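Local coordinates for protein Xyn30D (Paenibacillus barcinonensis, PDB 4QB6) that is the CBM35 carbohydrate-binding module of a glucuronoxylan-specific xylanase, and binds calcium and glucuronic acid-containing xylan fragments (aldouronic acid), at residues A[83-86]-A[87-91]; A[136-139]-A[140-144]. All coordinates share one frame; numbering follows the deposited sequence. Where two conformers were deposited one is given.

In the fold
Contacts 1 and 2 are neighbouring turns at the same end of the beta-sandwich, with centres about 7 Å apart. Each leads the chain between the two sheets, in opposite senses. Strands 87-96 and 128-137 are neighbours in the four-strand sheet, 72-83 and 140-149 in the five-strand sheet. Both turns are partly buried, with exposed loop residues and buried side chains behind: N83 and K89 in contact 1, M137 and N142 in contact 2. In contact 1 a lysine ammonium bonds a carbonyl. In contact 2 the N142 amide packs beside the N138 main chain, with M137 against it. Two probable hydrogen bonds join the turns: G140 N to N83 O (2.8 Å) and S139 N to T86 OG1 (2.9 Å).

Contact 1. Residues A[83-86]-A[87-91]; sequences NMTT and GTKNV
The backbone turns through M84-T86 and enters the next strand at G87, where phi is 163° and a side chain would be jammed against the carbonyl oxygen of T86. This is an inter-sheet turn of the CBM35 beta-sandwich, joining strand 72-83 to strand 87-96. K89 points into it from the new strand. Its chain bends at chi2 (-55°) and is then extended, which carries the ammonium back to the loop. K89 NZ donates a hydrogen bond to T85 O at 2.8 Å. The nitrogen sits above the carbonyl plane, 55° out of it, and not on a lone pair. T85 OG1 is 3.1 Å from K89 NZ. The N83 amide offers a face to the lysine chain: K89 CE lies over it, 3.9 Å from N83 CG, and the two side chains run past each other in opposite directions. The amide itself is held by a hydrogen bond from N83 ND2 to N138 O. M84, T85 and K89 belong to a site seen to bind beta-D-glucuronate in another structure of this protein; that sugar is absent here. A water accepts from both K89 NZ (3.1 Å) and M84 N (3.2 Å).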
ATOM      1  N   ASN A  83      -3.702  15.475   3.972  1.00 11.42           N
ATOM      2  CA  ASN A  83      -4.713  15.353   5.015  1.00 11.63           C
ATOM      3  C   ASN A  83      -5.211  16.709   5.515  1.00 11.97           C
ATOM      4  O   ASN A  83      -4.448  17.673   5.576  1.00 12.74           O
ATOM      5  CB  ASN A  83      -4.148  14.575   6.206  1.00 12.30           C
ATOM      6  CG  ASN A  83      -3.779  13.148   5.854  1.00 11.83           C
ATOM      7  OD1 ASN A  83      -4.459  12.492   5.058  1.00 13.67           O
ATOM      8  ND2 ASN A  83      -2.703  12.676   6.427  1.00 11.81           N
ATOM      9  N   MET A  84      -6.473  16.786   5.912  1.00 11.31           N
ATOM     10  CA  MET A  84      -7.036  18.044   6.448  1.00 11.58           C
ATOM     11  C   MET A  84      -6.616  18.302   7.875  1.00 11.94           C
ATOM     12  O   MET A  84      -6.448  19.460   8.306  1.00 11.30           O
ATOM     13  CB  MET A  84      -8.562  18.035   6.413  1.00 11.92           C
ATOM     14  CG  MET A  84      -9.154  17.863   5.026  1.00 12.24           C
ATOM     15  SD  MET A  84      -8.964  19.310   3.990  1.00 12.43           S
ATOM     16  N   THR A  85      -6.449  17.229   8.633  1.00 12.01           N
ATOM     17  CA  THR A  85      -6.159  17.329  10.069  1.00 12.52           C
ATOM     18  C   THR A  85      -5.095  16.328  10.514  1.00 12.04           C
ATOM     19  O   THR A  85      -4.810  15.357   9.800  1.00 11.53           O
ATOM     20  CB  THR A  85      -7.393  17.004  10.917  1.00 13.83           C
ATOM     21  OG1 THR A  85      -7.780  15.627  10.695  1.00 15.29           O
ATOM     22  CG2 THR A  85      -8.533  17.957  10.593  1.00 14.40           C
ATOM     23  N   THR A  86      -4.507  16.580  11.666  1.00 11.90           N
ATOM     24  CA  THR A  86      -3.596  15.666  12.321  1.00 12.38           C
ATOM     25  C   THR A  86      -4.403  14.734  13.161  1.00 12.83           C
ATOM     26  O   THR A  86      -5.260  15.155  13.949  1.00 15.12           O
ATOM     27  CB  THR A  86      -2.610  16.441  13.194  1.00 12.86           C
ATOM     28  OG1 THR A  86      -1.798  17.257  12.337  1.00 14.54           O
ATOM     29  CG2 THR A  86      -1.727  15.487  14.024  1.00 13.77           C
ATOM     30  N   GLY A  87      -4.158  13.436  13.016  1.00 11.09           N
ATOM     31  CA  GLY A  87      -4.845  12.452  13.828  1.00 11.18           C
ATOM     32  C   GLY A  87      -4.735  11.072  13.239  1.00 10.67           C
ATOM     33  O   GLY A  87      -3.970  10.808  12.302  1.00 10.52           O
ATOM     34  N   THR A  88      -5.505  10.172  13.783  1.00  9.94           N
ATOM     35  CA  THR A  88      -5.511   8.782  13.349  1.00  9.82           C
ATOM     36  C   THR A  88      -6.254   8.693  12.028  1.00  9.02           C
ATOM     37  O   THR A  88      -7.350   9.228  11.864  1.00 10.01           O
ATOM     38  CB  THR A  88      -6.172   7.882  14.390  1.00 10.74           C
ATOM     39  OG1 THR A  88      -5.452   8.029  15.613  1.00 12.67           O
ATOM     40  CG2 THR A  88      -6.173   6.439  13.961  1.00 11.11           C
ATOM     41  N   LYS A  89      -5.639   8.009  11.075  1.00  8.49           N
ATOM     42  CA  LYS A  89      -6.221   7.773   9.763  1.00  9.26           C
ATOM     43  C   LYS A  89      -6.447   6.306   9.526  1.00  8.81           C
ATOM     44  O   LYS A  89      -5.612   5.467   9.942  1.00  9.72           O
ATOM     45  CB  LYS A  89      -5.304   8.290   8.660  1.00  9.47           C
ATOM     46  CG  LYS A  89      -4.820   9.714   8.830  1.00  9.72           C
ATOM     47  CD  LYS A  89      -5.924  10.743   8.994  1.00 10.28           C
ATOM     48  CE  LYS A  89      -5.347  12.111   9.277  1.00 11.30           C
ATOM     49  NZ  LYS A  89      -6.412  13.087   9.607  1.00 12.83           N
ATOM     50  N   ASN A  90      -7.536   5.980   8.846  1.00  9.38           N
ATOM     51  CA  ASN A  90      -7.784   4.651   8.282  1.00 10.52           C
ATOM     52  C   ASN A  90      -7.151   4.594   6.918  1.00 10.37           C
ATOM     53  O   ASN A  90      -7.499   5.395   6.043  1.00 11.00           O
ATOM     54  CB  ASN A  90      -9.280   4.392   8.156  1.00 12.55           C
ATOM     55  CG  ASN A  90      -9.975   4.315   9.481  1.00 15.39           C
ATOM     56  OD1 ASN A  90      -9.393   3.963  10.474  1.00 17.25           O
ATOM     57  ND2 ASN A  90     -11.258   4.674   9.502  1.00 20.59           N
ATOM     58  N   VAL A  91      -6.153   3.746   6.725  1.00  9.19           N
ATOM     59  CA  VAL A  91      -5.511   3.553   5.440  1.00  8.87           C
ATOM     60  C   VAL A  91      -5.934   2.195   4.930  1.00  8.61           C
ATOM     61  O   VAL A  91      -5.614   1.170   5.555  1.00  8.83           O
ATOM     62  CB  VAL A  91      -3.976   3.678   5.518  1.00  9.30           C
ATOM     63  CG1 VAL A  91      -3.361   3.436   4.162  1.00 10.10           C
ATOM     64  CG2 VAL A  91      -3.578   5.047   6.068  1.00  9.92           C
TER
HETATM   65  O   HOH W   1      -7.902  14.180   7.129  1.00 12.33           O

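Contact 2. Residues A[136-139]-A[140-144]; sequences AMNS and GVNTL
The N142 amide has M137 against one face and the main chain of N138 at its edge. M137 CB and CE both lie on that face, and the N83 amide nitrogen lies on the same side. A water that bridges the turn lies on the side of the other face, set off from it. At the edge, N138 O is 3.5 Å from N142 CG and N138 N is 4.0 Å from N142 CG; both are close to the amide plane. The carbonyl of G140 is near the plane too. It lies, like N138 O, toward one end of the amide, and N138 N lies toward the other. The side chain of N142 folds back over its own turn because CG stands beside the backbone N, anti to the carbonyl carbon (chi1 -61°). M137 crosses it at a slant. A bend at chi3 (87°) brings the methyl to the next strand, where M137 CE rests 3.7 Å from N142 CB. Replacing N142 with an alanine would probably leave the N138 main chain without the polar group at its side and open a gap beside the M137 side chain. G140, the first residue of the new strand, has a positive phi of 81°. The bridging water donates to both S139 O and V141 O, each at 2.7 Å, and so ties the loop to the start of that strand. The turn joins strand 128-137 of the four-strand sheet to strand 140-149 of the five-strand sheet. M137 is backbone-bonded to G87 on strand 87-96, while N142 and L144 bond to I81 and W78 on strand 72-83. Between the sheets, M137 packs near K89 and V161.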
ATOM      1  N   ALA A 136      -1.200   7.086  12.702  1.00  9.90           N
ATOM      2  CA  ALA A 136      -1.182   8.521  12.936  1.00 10.27           C
ATOM      3  C   ALA A 136      -0.585   9.212  11.739  1.00 10.73           C
ATOM      4  O   ALA A 136       0.430   8.790  11.203  1.00 11.14           O
ATOM      5  CB  ALA A 136      -0.349   8.825  14.165  1.00 10.75           C
ATOM      6  N   MET A 137      -1.215  10.278  11.291  1.00 10.51           N
ATOM      7  CA  MET A 137      -0.635  11.128  10.278  1.00 10.58           C
ATOM      8  C   MET A 137      -0.873  12.586  10.643  1.00 10.72           C
ATOM      9  O   MET A 137      -1.680  12.903  11.501  1.00 12.18           O
ATOM     10  CB  MET A 137      -1.197  10.859   8.892  1.00 10.68           C
ATOM     11  CG  MET A 137      -1.135   9.409   8.451  1.00 11.40           C
ATOM     12  SD  MET A 137      -1.629   9.153   6.744  1.00 13.52           S
ATOM     13  CE  MET A 137      -0.060   9.447   5.972  1.00 14.26           C
ATOM     14  N   ASN A 138      -0.136  13.462   9.996  1.00 11.09           N
ATOM     15  CA  ASN A 138      -0.266  14.916  10.192  1.00 11.54           C
ATOM     16  C   ASN A 138      -1.178  15.508   9.181  1.00 11.49           C
ATOM     17  O   ASN A 138      -1.431  14.963   8.122  1.00 10.96           O
ATOM     18  CB  ASN A 138       1.094  15.566  10.032  1.00 12.47           C
ATOM     19  CG  ASN A 138       2.048  15.145  11.114  1.00 14.51           C
ATOM     20  OD1 ASN A 138       1.623  14.786  12.201  1.00 16.83           O
ATOM     21  ND2 ASN A 138       3.321  15.121  10.802  1.00 17.39           N
ATOM     22  N   SER A 139      -1.685  16.695   9.508  1.00 11.82           N
ATOM     23  CA  SER A 139      -2.321  17.538   8.523  1.00 11.76           C
ATOM     24  C   SER A 139      -1.317  17.930   7.437  1.00 10.53           C
ATOM     25  O   SER A 139      -0.110  17.844   7.640  1.00 11.27           O
ATOM     26  CB  SER A 139      -2.865  18.788   9.169  1.00 11.97           C
ATOM     27  OG  SER A 139      -1.825  19.600   9.607  1.00 13.44           O
ATOM     28  N   GLY A 140      -1.834  18.299   6.286  1.00 10.90           N
ATOM     29  CA  GLY A 140      -0.981  18.704   5.176  1.00 10.27           C
ATOM     30  C   GLY A 140      -0.422  17.512   4.439  1.00  9.82           C
ATOM     31  O   GLY A 140      -1.021  16.413   4.500  1.00 10.92           O
ATOM     32  N   VAL A 141       0.698  17.694   3.751  1.00  9.91           N
ATOM     33  CA  VAL A 141       1.300  16.654   2.929  1.00 10.30           C
ATOM     34  C   VAL A 141       2.189  15.749   3.727  1.00 10.20           C
ATOM     35  O   VAL A 141       3.030  16.185   4.497  1.00 11.90           O
ATOM     36  CB  VAL A 141       2.087  17.283   1.771  1.00 10.98           C
ATOM     37  CG1 VAL A 141       2.687  16.201   0.903  1.00 11.43           C
ATOM     38  CG2 VAL A 141       1.167  18.125   0.927  1.00 12.40           C
ATOM     39  N   ASN A 142       1.959  14.435   3.540  1.00 10.22           N
ATOM     40  CA  ASN A 142       2.676  13.378   4.232  1.00 10.70           C
ATOM     41  C   ASN A 142       3.215  12.366   3.215  1.00 10.24           C
ATOM     42  O   ASN A 142       2.775  12.309   2.081  1.00 10.65           O
ATOM     43  CB  ASN A 142       1.729  12.555   5.127  1.00 10.97           C
ATOM     44  CG  ASN A 142       1.055  13.356   6.228  1.00 10.93           C
ATOM     45  OD1 ASN A 142       0.198  14.233   5.958  1.00 13.52           O
ATOM     46  ND2 ASN A 142       1.364  13.027   7.438  1.00 10.00           N
ATOM     47  N   THR A 143       4.165  11.561   3.685  1.00 10.10           N
ATOM     48  CA  THR A 143       4.635  10.403   2.917  1.00 10.41           C
ATOM     49  C   THR A 143       4.245   9.113   3.633  1.00  9.35           C
ATOM     50  O   THR A 143       4.104   9.065   4.872  1.00  9.63           O
ATOM     51  CB  THR A 143       6.140  10.419   2.681  1.00 11.78           C
ATOM     52  OG1 THR A 143       6.812  10.236   3.898  1.00 13.81           O
ATOM     53  CG2 THR A 143       6.596  11.713   2.044  1.00 12.62           C
ATOM     54  N   LEU A 144       4.075   8.051   2.857  0.50  8.58           N
ATOM     55  CA  LEU A 144       3.825   6.718   3.415  0.50  8.34           C
ATOM     56  C   LEU A 144       4.512   5.733   2.507  0.50  7.78           C
ATOM     57  O   LEU A 144       4.281   5.744   1.288  0.50  7.40           O
ATOM     58  CB  LEU A 144       2.325   6.451   3.472  0.50  8.81           C
ATOM     59  CG  LEU A 144       1.836   5.193   4.171  0.50  9.34           C
ATOM     60  CD1 LEU A 144       0.441   5.377   4.756  0.50  9.77           C
ATOM     61  CD2 LEU A 144       1.841   4.017   3.210  0.50  9.61           C
TER
HETATM   62  O   HOH W   2       2.425  17.614   6.745  1.00 13.92           O